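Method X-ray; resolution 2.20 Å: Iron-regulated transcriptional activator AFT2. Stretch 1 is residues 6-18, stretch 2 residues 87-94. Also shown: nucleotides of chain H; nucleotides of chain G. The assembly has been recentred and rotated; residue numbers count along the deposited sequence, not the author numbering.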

ATOM      1  N   LEU A   6       0.023  -4.158 -28.248  1.00 58.45           N
ATOM      2  CA  LEU A   6       0.957  -5.087 -27.624  1.00 56.81           C
ATOM      3  C   LEU A   6       2.343  -4.947 -28.240  1.00 54.07           C
ATOM      4  O   LEU A   6       2.617  -5.510 -29.299  1.00 59.61           O
ATOM      5  N   ILE A   7       3.215  -4.201 -27.572  1.00 50.19           N
ATOM      6  CA  ILE A   7       4.540  -3.909 -28.110  1.00 48.14           C
ATOM      7  C   ILE A   7       5.658  -4.400 -27.197  1.00 45.84           C
ATOM      8  O   ILE A   7       5.790  -3.943 -26.062  1.00 44.50           O
ATOM      9  N   HIS A   8       6.462  -5.332 -27.696  1.00 42.66           N
ATOM     10  CA  HIS A   8       7.603  -5.837 -26.942  1.00 47.62           C
ATOM     11  C   HIS A   8       8.797  -4.903 -27.081  1.00 48.81           C
ATOM     12  O   HIS A   8       9.115  -4.453 -28.180  1.00 59.55           O
ATOM     13  N   LEU A   9       9.451  -4.611 -25.961  1.00 43.00           N
ATOM     14  CA  LEU A   9      10.611  -3.729 -25.956  1.00 47.04           C
ATOM     15  C   LEU A   9      11.911  -4.508 -26.114  1.00 55.69           C
ATOM     16  O   LEU A   9      12.093  -5.557 -25.498  1.00 52.29           O
ATOM     17  N   ASP A  10      12.807  -3.987 -26.947  1.00 67.25           N
ATOM     18  CA  ASP A  10      14.111  -4.599 -27.174  1.00 73.56           C
ATOM     19  C   ASP A  10      15.159  -3.540 -27.496  1.00 78.60           C
ATOM     20  O   ASP A  10      14.869  -2.564 -28.187  1.00 81.25           O
ATOM     21  N   PRO A  11      16.387  -3.731 -26.990  1.00 77.04           N
ATOM     22  CA  PRO A  11      16.733  -4.864 -26.130  1.00 70.85           C
ATOM     23  C   PRO A  11      16.428  -4.560 -24.668  1.00 64.33           C
ATOM     24  O   PRO A  11      16.294  -3.392 -24.298  1.00 65.50           O
ATOM     25  N   VAL A  12      16.316  -5.601 -23.851  1.00 54.68           N
ATOM     26  CA  VAL A  12      16.060  -5.427 -22.428  1.00 54.41           C
ATOM     27  C   VAL A  12      17.281  -5.842 -21.614  1.00 54.25           C
ATOM     28  O   VAL A  12      17.755  -6.970 -21.733  1.00 64.02           O
ATOM     29  N   PRO A  13      17.799  -4.922 -20.787  1.00 52.02           N
ATOM     30  CA  PRO A  13      18.965  -5.202 -19.943  1.00 53.85           C
ATOM     31  C   PRO A  13      18.732  -6.397 -19.021  1.00 54.92           C
ATOM     32  O   PRO A  13      17.588  -6.799 -18.810  1.00 54.63           O
ATOM     33  N   SER A  14      19.810  -6.956 -18.482  1.00 53.66           N
ATOM     34  CA  SER A  14      19.713  -8.144 -17.642  1.00 55.79           C
ATOM     35  C   SER A  14      19.411  -7.801 -16.185  1.00 53.49           C
ATOM     36  O   SER A  14      20.275  -7.928 -15.316  1.00 52.65           O
ATOM     37  N   PHE A  15      18.180  -7.372 -15.923  1.00 43.80           N
ATOM     38  CA  PHE A  15      17.756  -7.038 -14.569  1.00 48.62           C
ATOM     39  C   PHE A  15      17.945  -8.212 -13.612  1.00 56.39           C
ATOM     40  O   PHE A  15      17.649  -9.357 -13.953  1.00 54.34           O
ATOM     41  N   GLU A  16      18.435  -7.919 -12.412  1.00 60.82           N
ATOM     42  CA  GLU A  16      18.599  -8.944 -11.389  1.00 63.05           C
ATOM     43  C   GLU A  16      17.576  -8.774 -10.268  1.00 52.26           C
ATOM     44  O   GLU A  16      17.579  -9.524  -9.290  1.00 47.56           O
ATOM     45  N   ASP A  17      16.698  -7.788 -10.422  1.00 48.38           N
ATOM     46  CA  ASP A  17      15.686  -7.497  -9.414  1.00 45.79           C
ATOM     47  C   ASP A  17      14.583  -6.618  -9.999  1.00 38.66           C
ATOM     48  O   ASP A  17      14.853  -5.702 -10.773  1.00 34.99           O
ATOM     49  N   ARG A  18      13.340  -6.913  -9.628  1.00 33.94           N
ATOM     50  CA  ARG A  18      12.185  -6.140 -10.077  1.00 36.05           C
ATOM     51  C   ARG A  18      12.394  -4.635  -9.917  1.00 40.28           C
ATOM     52  O   ARG A  18      11.902  -3.843 -10.718  1.00 41.55           O
ATOM     53  N   LYS A  87      15.143 -14.527 -18.124  1.00 49.43           N
ATOM     54  CA  LYS A  87      15.287 -13.124 -18.492  1.00 48.43           C
ATOM     55  C   LYS A  87      13.962 -12.395 -18.310  1.00 40.63           C
ATOM     56  O   LYS A  87      12.901 -13.019 -18.268  1.00 43.65           O
ATOM     57  N   TRP A  88      14.028 -11.072 -18.206  1.00 43.02           N
ATOM     58  CA  TRP A  88      12.828 -10.251 -18.112  1.00 36.31           C
ATOM     59  C   TRP A  88      12.374  -9.821 -19.496  1.00 32.98           C
ATOM     60  O   TRP A  88      13.189  -9.406 -20.318  1.00 34.41           O
ATOM     61  N   ASN A  89      11.078  -9.924 -19.761  1.00 29.36           N
ATOM     62  CA  ASN A  89      10.529  -9.321 -20.967  1.00 34.61           C
ATOM     63  C   ASN A  89       9.614  -8.144 -20.629  1.00 39.95           C
ATOM     64  O   ASN A  89       8.879  -8.172 -19.638  1.00 30.57           O
ATOM     65  N   VAL A  90       9.685  -7.097 -21.443  1.00 31.63           N
ATOM     66  CA  VAL A  90       8.912  -5.895 -21.183  1.00 33.00           C
ATOM     67  C   VAL A  90       7.971  -5.602 -22.341  1.00 34.20           C
ATOM     68  O   VAL A  90       8.395  -5.515 -23.495  1.00 40.30           O
ATOM     69  N   VAL A  91       6.689  -5.458 -22.026  1.00 33.22           N
ATOM     70  CA  VAL A  91       5.684  -5.203 -23.046  1.00 35.74           C
ATOM     71  C   VAL A  91       4.865  -3.960 -22.722  1.00 41.78           C
ATOM     72  O   VAL A  91       4.484  -3.737 -21.571  1.00 41.53           O
ATOM     73  N   VAL A  92       4.602  -3.154 -23.744  1.00 40.98           N
ATOM     74  CA  VAL A  92       3.735  -1.994 -23.605  1.00 36.62           C
ATOM     75  C   VAL A  92       2.337  -2.334 -24.114  1.00 42.48           C
ATOM     76  O   VAL A  92       2.181  -2.880 -25.206  1.00 42.04           O
ATOM     77  N   MET A  93       1.327  -2.011 -23.314  1.00 43.49           N
ATOM     78  CA  MET A  93      -0.061  -2.279 -23.666  1.00 50.27           C
ATOM     79  C   MET A  93      -0.850  -0.975 -23.737  1.00 59.74           C
ATOM     80  O   MET A  93      -0.452   0.029 -23.148  1.00 60.49           O
ATOM     81  N   ASN A  94      -1.972  -1.000 -24.453  1.00 68.48           N
ATOM     82  CA  ASN A  94      -2.816   0.183 -24.607  1.00 71.08           C
ATOM     83  C   ASN A  94      -1.997   1.459 -24.728  1.00 71.43           C
ATOM     84  O   ASN A  94      -2.008   2.304 -23.834  1.00 79.48           O
TER

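Residues 6-18 lie against residues 87-94, a stretch that is strand as far as Met93, first as a short antiparallel pairing, then as a loop whose side chains reach back to it. Ile7 N donates to Val92 O (2.9 Å) and Val92 N to Ile7 O (2.7 Å); Leu9 N to Val90 O (2.8 Å) continues the ladder. This pairing sets the side chains' alternation. Ile7 (m, t) and Val92 (t) share one face, their CB atoms 4.3 Å apart. His8 and Val91 share the other: with chi1 m and chi2 at 74°, the imidazole presents a face to Val91 (t), whose CG2 lies 3.7 Å from the ring centroid. The CA-to-CB bond of Leu6 points away, yet its t, p conformation brings CD1 back to 3.4 Å from Val91 CG1.

Leu9 points toward the strand. Its chi1 of -93° lies between wells, and the branches divide: CD1 meets Val92 CG2 at 3.5 Å, CD2 meets Val90 CG1 at 3.8 Å. Beyond it the chains part, and water 1 bridges them, donating to Leu9 O (3.0 Å) and accepting from Val90 N (2.8 Å). Past the cis peptide before Pro11, Val12 (t) turns inward, placing CG1 4.0 Å from Val90 CG2 and 3.6 Å from Trp88 O. Water 2 makes a second bridge, from Trp88 N (2.8 Å) to Pro13 O (3.2 Å).

Trp88, buried, has chi1 m and chi2 85°, which carry its indole along the loop past Phe15 toward Arg18. Phe15 (m, chi2 -69°) turns its ring edge to the indole face, the planes at 86°, while its CB packs 3.6 Å from Trp88 CD1. Arg18 CB lies 4.1 Å from Trp88 CH2; from there the p, t, t chain extends away from the strand, and NH2 donates to the phosphate oxygen OP2 of DC12 in chain G (2.9 Å), a DNA contact fitting a transcriptional activator.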

ATOM      1  CB  LEU A   6       0.462  -6.523 -27.783  1.00 63.63           C
ATOM      2  CG  LEU A   6       1.112  -7.574 -26.884  1.00 65.63           C
ATOM      3  CD1 LEU A   6       0.740  -7.321 -25.431  1.00 63.04           C
ATOM      4  CD2 LEU A   6       0.692  -8.973 -27.305  1.00 72.44           C
ATOM      5  CB  ILE A   7       4.724  -2.401 -28.346  1.00 51.55           C
ATOM      6  CG1 ILE A   7       3.583  -1.854 -29.207  1.00 56.59           C
ATOM      7  CG2 ILE A   7       6.075  -2.124 -28.986  1.00 51.16           C
ATOM      8  CD1 ILE A   7       3.613  -0.355 -29.378  1.00 59.51           C
ATOM      9  CB  HIS A   8       7.983  -7.245 -27.404  1.00 49.17           C
ATOM     10  CG  HIS A   8       6.991  -8.295 -27.013  1.00 57.54           C
ATOM     11  ND1 HIS A   8       5.763  -8.425 -27.626  1.00 60.59           N
ATOM     12  CD2 HIS A   8       7.044  -9.264 -26.069  1.00 56.02           C
ATOM     13  CE1 HIS A   8       5.104  -9.430 -27.078  1.00 61.23           C
ATOM     14  NE2 HIS A   8       5.859  -9.955 -26.128  1.00 58.23           N
ATOM     15  CB  LEU A   9      10.648  -2.900 -24.669  1.00 42.29           C
ATOM     16  CG  LEU A   9       9.981  -1.524 -24.709  1.00 46.58           C
ATOM     17  CD1 LEU A   9       8.612  -1.593 -25.363  1.00 53.38           C
ATOM     18  CD2 LEU A   9       9.890  -0.933 -23.309  1.00 46.31           C
ATOM     19  CB  ASP A  10      14.039  -5.620 -28.313  1.00 75.13           C
ATOM     20  CG  ASP A  10      13.402  -6.926 -27.885  1.00 81.82           C
ATOM     21  OD1 ASP A  10      13.655  -7.367 -26.744  1.00 82.61           O
ATOM     22  OD2 ASP A  10      12.649  -7.511 -28.691  1.00 87.11           O
ATOM     23  CB  PRO A  11      18.241  -4.985 -26.326  1.00 74.48           C
ATOM     24  CG  PRO A  11      18.683  -3.579 -26.549  1.00 76.51           C
ATOM     25  CD  PRO A  11      17.562  -2.898 -27.300  1.00 77.57           C
ATOM     26  CB  VAL A  12      14.840  -6.249 -21.971  1.00 55.64           C
ATOM     27  CG1 VAL A  12      14.592  -6.052 -20.485  1.00 61.42           C
ATOM     28  CG2 VAL A  12      13.612  -5.860 -22.776  1.00 55.37           C
ATOM     29  CB  PRO A  13      19.132  -3.910 -19.127  1.00 53.77           C
ATOM     30  CG  PRO A  13      17.837  -3.179 -19.264  1.00 45.83           C
ATOM     31  CD  PRO A  13      17.295  -3.552 -20.601  1.00 44.81           C
ATOM     32  CB  SER A  14      20.999  -8.968 -17.735  1.00 59.32           C
ATOM     33  OG  SER A  14      21.245  -9.374 -19.071  1.00 65.78           O
ATOM     34  CB  PHE A  15      16.289  -6.607 -14.558  1.00 41.95           C
ATOM     35  CG  PHE A  15      15.994  -5.430 -15.439  1.00 43.33           C
ATOM     36  CD1 PHE A  15      16.474  -4.172 -15.122  1.00 48.09           C
ATOM     37  CD2 PHE A  15      15.220  -5.578 -16.576  1.00 35.76           C
ATOM     38  CE1 PHE A  15      16.198  -3.085 -15.928  1.00 47.22           C
ATOM     39  CE2 PHE A  15      14.939  -4.496 -17.384  1.00 34.94           C
ATOM     40  CZ  PHE A  15      15.427  -3.247 -17.059  1.00 36.63           C
ATOM     41  CB  GLU A  16      20.018  -8.915 -10.823  1.00 67.28           C
ATOM     42  CG  GLU A  16      21.082  -9.358 -11.812  1.00 70.38           C
ATOM     43  CD  GLU A  16      22.466  -9.408 -11.195  1.00 82.34           C
ATOM     44  OE1 GLU A  16      22.714  -8.662 -10.225  1.00 83.32           O
ATOM     45  OE2 GLU A  16      23.305 -10.198 -11.677  1.00 91.05           O
ATOM     46  CB  ASP A  17      16.331  -6.810  -8.206  1.00 49.74           C
ATOM     47  CG  ASP A  17      15.421  -6.783  -6.990  1.00 65.12           C
ATOM     48  OD1 ASP A  17      14.207  -6.539  -7.146  1.00 65.00           O
ATOM     49  OD2 ASP A  17      15.927  -7.008  -5.869  1.00 73.95           O
ATOM     50  CB  ARG A  18      10.937  -6.559  -9.295  1.00 36.81           C
ATOM     51  CG  ARG A  18      11.106  -6.461  -7.787  1.00 38.83           C
ATOM     52  CD  ARG A  18       9.796  -6.646  -7.036  1.00 40.12           C
ATOM     53  NE  ARG A  18      10.037  -6.980  -5.635  1.00 40.60           N
ATOM     54  CZ  ARG A  18       9.084  -7.160  -4.724  1.00 42.29           C
ATOM     55  NH1 ARG A  18       7.806  -7.035  -5.056  1.00 38.89           N
ATOM     56  NH2 ARG A  18       9.412  -7.464  -3.476  1.00 38.79           N
ATOM     57  CB  LYS A  87      15.739 -12.989 -19.947  1.00 43.42           C
ATOM     58  CG  LYS A  87      14.609 -13.152 -20.949  1.00 52.55           C
ATOM     59  CD  LYS A  87      15.029 -12.719 -22.343  1.00 64.21           C
ATOM     60  CE  LYS A  87      13.848 -12.739 -23.301  1.00 69.07           C
ATOM     61  NZ  LYS A  87      14.232 -12.301 -24.673  1.00 72.71           N
ATOM     62  CB  TRP A  88      13.095  -9.003 -17.268  1.00 33.34           C
ATOM     63  CG  TRP A  88      13.281  -9.270 -15.807  1.00 34.25           C
ATOM     64  CD1 TRP A  88      14.439  -9.627 -15.178  1.00 26.12           C
ATOM     65  CD2 TRP A  88      12.280  -9.185 -14.786  1.00 33.74           C
ATOM     66  NE1 TRP A  88      14.218  -9.775 -13.829  1.00 37.02           N
ATOM     67  CE2 TRP A  88      12.901  -9.511 -13.562  1.00 35.87           C
ATOM     68  CE3 TRP A  88      10.917  -8.870 -14.787  1.00 29.78           C
ATOM     69  CZ2 TRP A  88      12.207  -9.530 -12.353  1.00 28.54           C
ATOM     70  CZ3 TRP A  88      10.227  -8.890 -13.584  1.00 29.29           C
ATOM     71  CH2 TRP A  88      10.874  -9.217 -12.384  1.00 27.78           C
ATOM     72  CB  ASN A  89       9.837 -10.356 -21.863  1.00 49.88           C
ATOM     73  CG  ASN A  89       8.670 -11.040 -21.184  1.00 61.48           C
ATOM     74  OD1 ASN A  89       7.517 -10.650 -21.366  1.00 61.38           O
ATOM     75  ND2 ASN A  89       8.961 -12.078 -20.409  1.00 73.84           N
ATOM     76  CB  VAL A  90       9.825  -4.681 -20.939  1.00 35.80           C
ATOM     77  CG1 VAL A  90       8.997  -3.462 -20.569  1.00 39.00           C
ATOM     78  CG2 VAL A  90      10.838  -4.994 -19.849  1.00 29.07           C
ATOM     79  CB  VAL A  91       4.731  -6.400 -23.202  1.00 47.67           C
ATOM     80  CG1 VAL A  91       3.770  -6.163 -24.356  1.00 50.74           C
ATOM     81  CG2 VAL A  91       5.521  -7.683 -23.418  1.00 51.64           C
ATOM     82  CB  VAL A  92       4.271  -0.786 -24.397  1.00 36.87           C
ATOM     83  CG1 VAL A  92       3.286   0.367 -24.328  1.00 27.89           C
ATOM     84  CG2 VAL A  92       5.635  -0.366 -23.872  1.00 31.78           C
ATOM     85  CB  MET A  93      -0.692  -3.209 -22.630  1.00 58.34           C
ATOM     86  CG  MET A  93       0.151  -4.431 -22.304  1.00 60.63           C
ATOM     87  SD  MET A  93      -0.484  -5.368 -20.902  1.00104.60           S
ATOM     88  CE  MET A  93       0.711  -6.699 -20.821  1.00145.29           C
ATOM     89  CB  ASN A  94      -3.800   0.303 -23.442  1.00 77.21           C
ATOM     90  CG  ASN A  94      -4.894  -0.743 -23.494  1.00 87.94           C
ATOM     91  OD1 ASN A  94      -5.010  -1.584 -22.601  1.00 90.97           O
ATOM     92  ND2 ASN A  94      -5.707  -0.697 -24.543  1.00 95.45           N
TER
ATOM     93  O5'  DA H   1      -1.724  -8.047 -17.984  1.00 94.44           O
ATOM     94  C5'  DA H   1      -2.143  -6.687 -17.909  1.00 91.14           C
ATOM     95  C4'  DA H   1      -1.974  -6.139 -16.502  1.00 86.75           C
ATOM     96  O4'  DA H   1      -2.271  -4.722 -16.496  1.00 88.65           O
ATOM     97  C3'  DA H   1      -2.913  -6.723 -15.458  1.00 84.25           C
ATOM     98  O3'  DA H   1      -2.365  -6.545 -14.157  1.00 78.18           O
ATOM     99  C2'  DA H   1      -4.165  -5.876 -15.653  1.00 87.32           C
ATOM    100  C1'  DA H   1      -3.587  -4.511 -16.020  1.00 90.85           C
ATOM    101  N9   DA H   1      -4.338  -3.823 -17.066  1.00100.89           N
ATOM    102  C8   DA H   1      -4.250  -4.026 -18.416  1.00103.41           C
ATOM    103  N7   DA H   1      -5.047  -3.261 -19.121  1.00106.06           N
ATOM    104  C5   DA H   1      -5.705  -2.502 -18.168  1.00110.37           C
ATOM    105  C6   DA H   1      -6.686  -1.496 -18.270  1.00116.10           C
ATOM    106  N6   DA H   1      -7.189  -1.073 -19.435  1.00118.04           N
ATOM    107  N1   DA H   1      -7.131  -0.940 -17.123  1.00117.72           N
ATOM    108  C2   DA H   1      -6.624  -1.366 -15.959  1.00114.93           C
ATOM    109  N3   DA H   1      -5.701  -2.300 -15.737  1.00109.80           N
ATOM    110  C4   DA H   1      -5.280  -2.834 -16.894  1.00107.03           C
ATOM    111  P    DC G  12       7.280  -6.968   0.029  1.00 35.34           P
ATOM    112  OP1  DC G  12       8.379  -7.000   1.017  1.00 34.98           O
ATOM    113  OP2  DC G  12       7.459  -7.639  -1.277  1.00 41.98           O
ATOM    114  O5'  DC G  12       5.961  -7.545   0.713  1.00 39.14           O
ATOM    115  C5'  DC G  12       5.357  -6.782   1.749  1.00 35.90           C
ATOM    116  C4'  DC G  12       3.946  -7.264   2.018  1.00 33.39           C
ATOM    117  O4'  DC G  12       3.099  -6.966   0.880  1.00 27.03           O
ATOM    118  C3'  DC G  12       3.827  -8.762   2.259  1.00 33.27           C
ATOM    119  O3'  DC G  12       2.984  -8.966   3.386  1.00 38.63           O
ATOM    120  C2'  DC G  12       3.222  -9.307   0.965  1.00 21.11           C
ATOM    121  C1'  DC G  12       2.394  -8.123   0.481  1.00 22.87           C
ATOM    122  N1   DC G  12       2.219  -8.028  -0.999  1.00 27.74           N
ATOM    123  C2   DC G  12       0.932  -7.895  -1.530  1.00 27.65           C
ATOM    124  O2   DC G  12      -0.040  -7.873  -0.766  1.00 33.80           O
ATOM    125  N3   DC G  12       0.783  -7.799  -2.871  1.00 26.21           N
ATOM    126  C4   DC G  12       1.852  -7.825  -3.667  1.00 30.99           C
ATOM    127  N4   DC G  12       1.648  -7.721  -4.985  1.00 26.76           N
ATOM    128  C5   DC G  12       3.174  -7.955  -3.146  1.00 31.20           C
ATOM    129  C6   DC G  12       3.310  -8.051  -1.818  1.00 24.96           C
HETATM  130  O   HOH W   1      10.793  -7.787 -23.972  1.00 35.12           O
HETATM  131  O   HOH W   2      16.448  -9.696 -18.182  1.00 42.08           O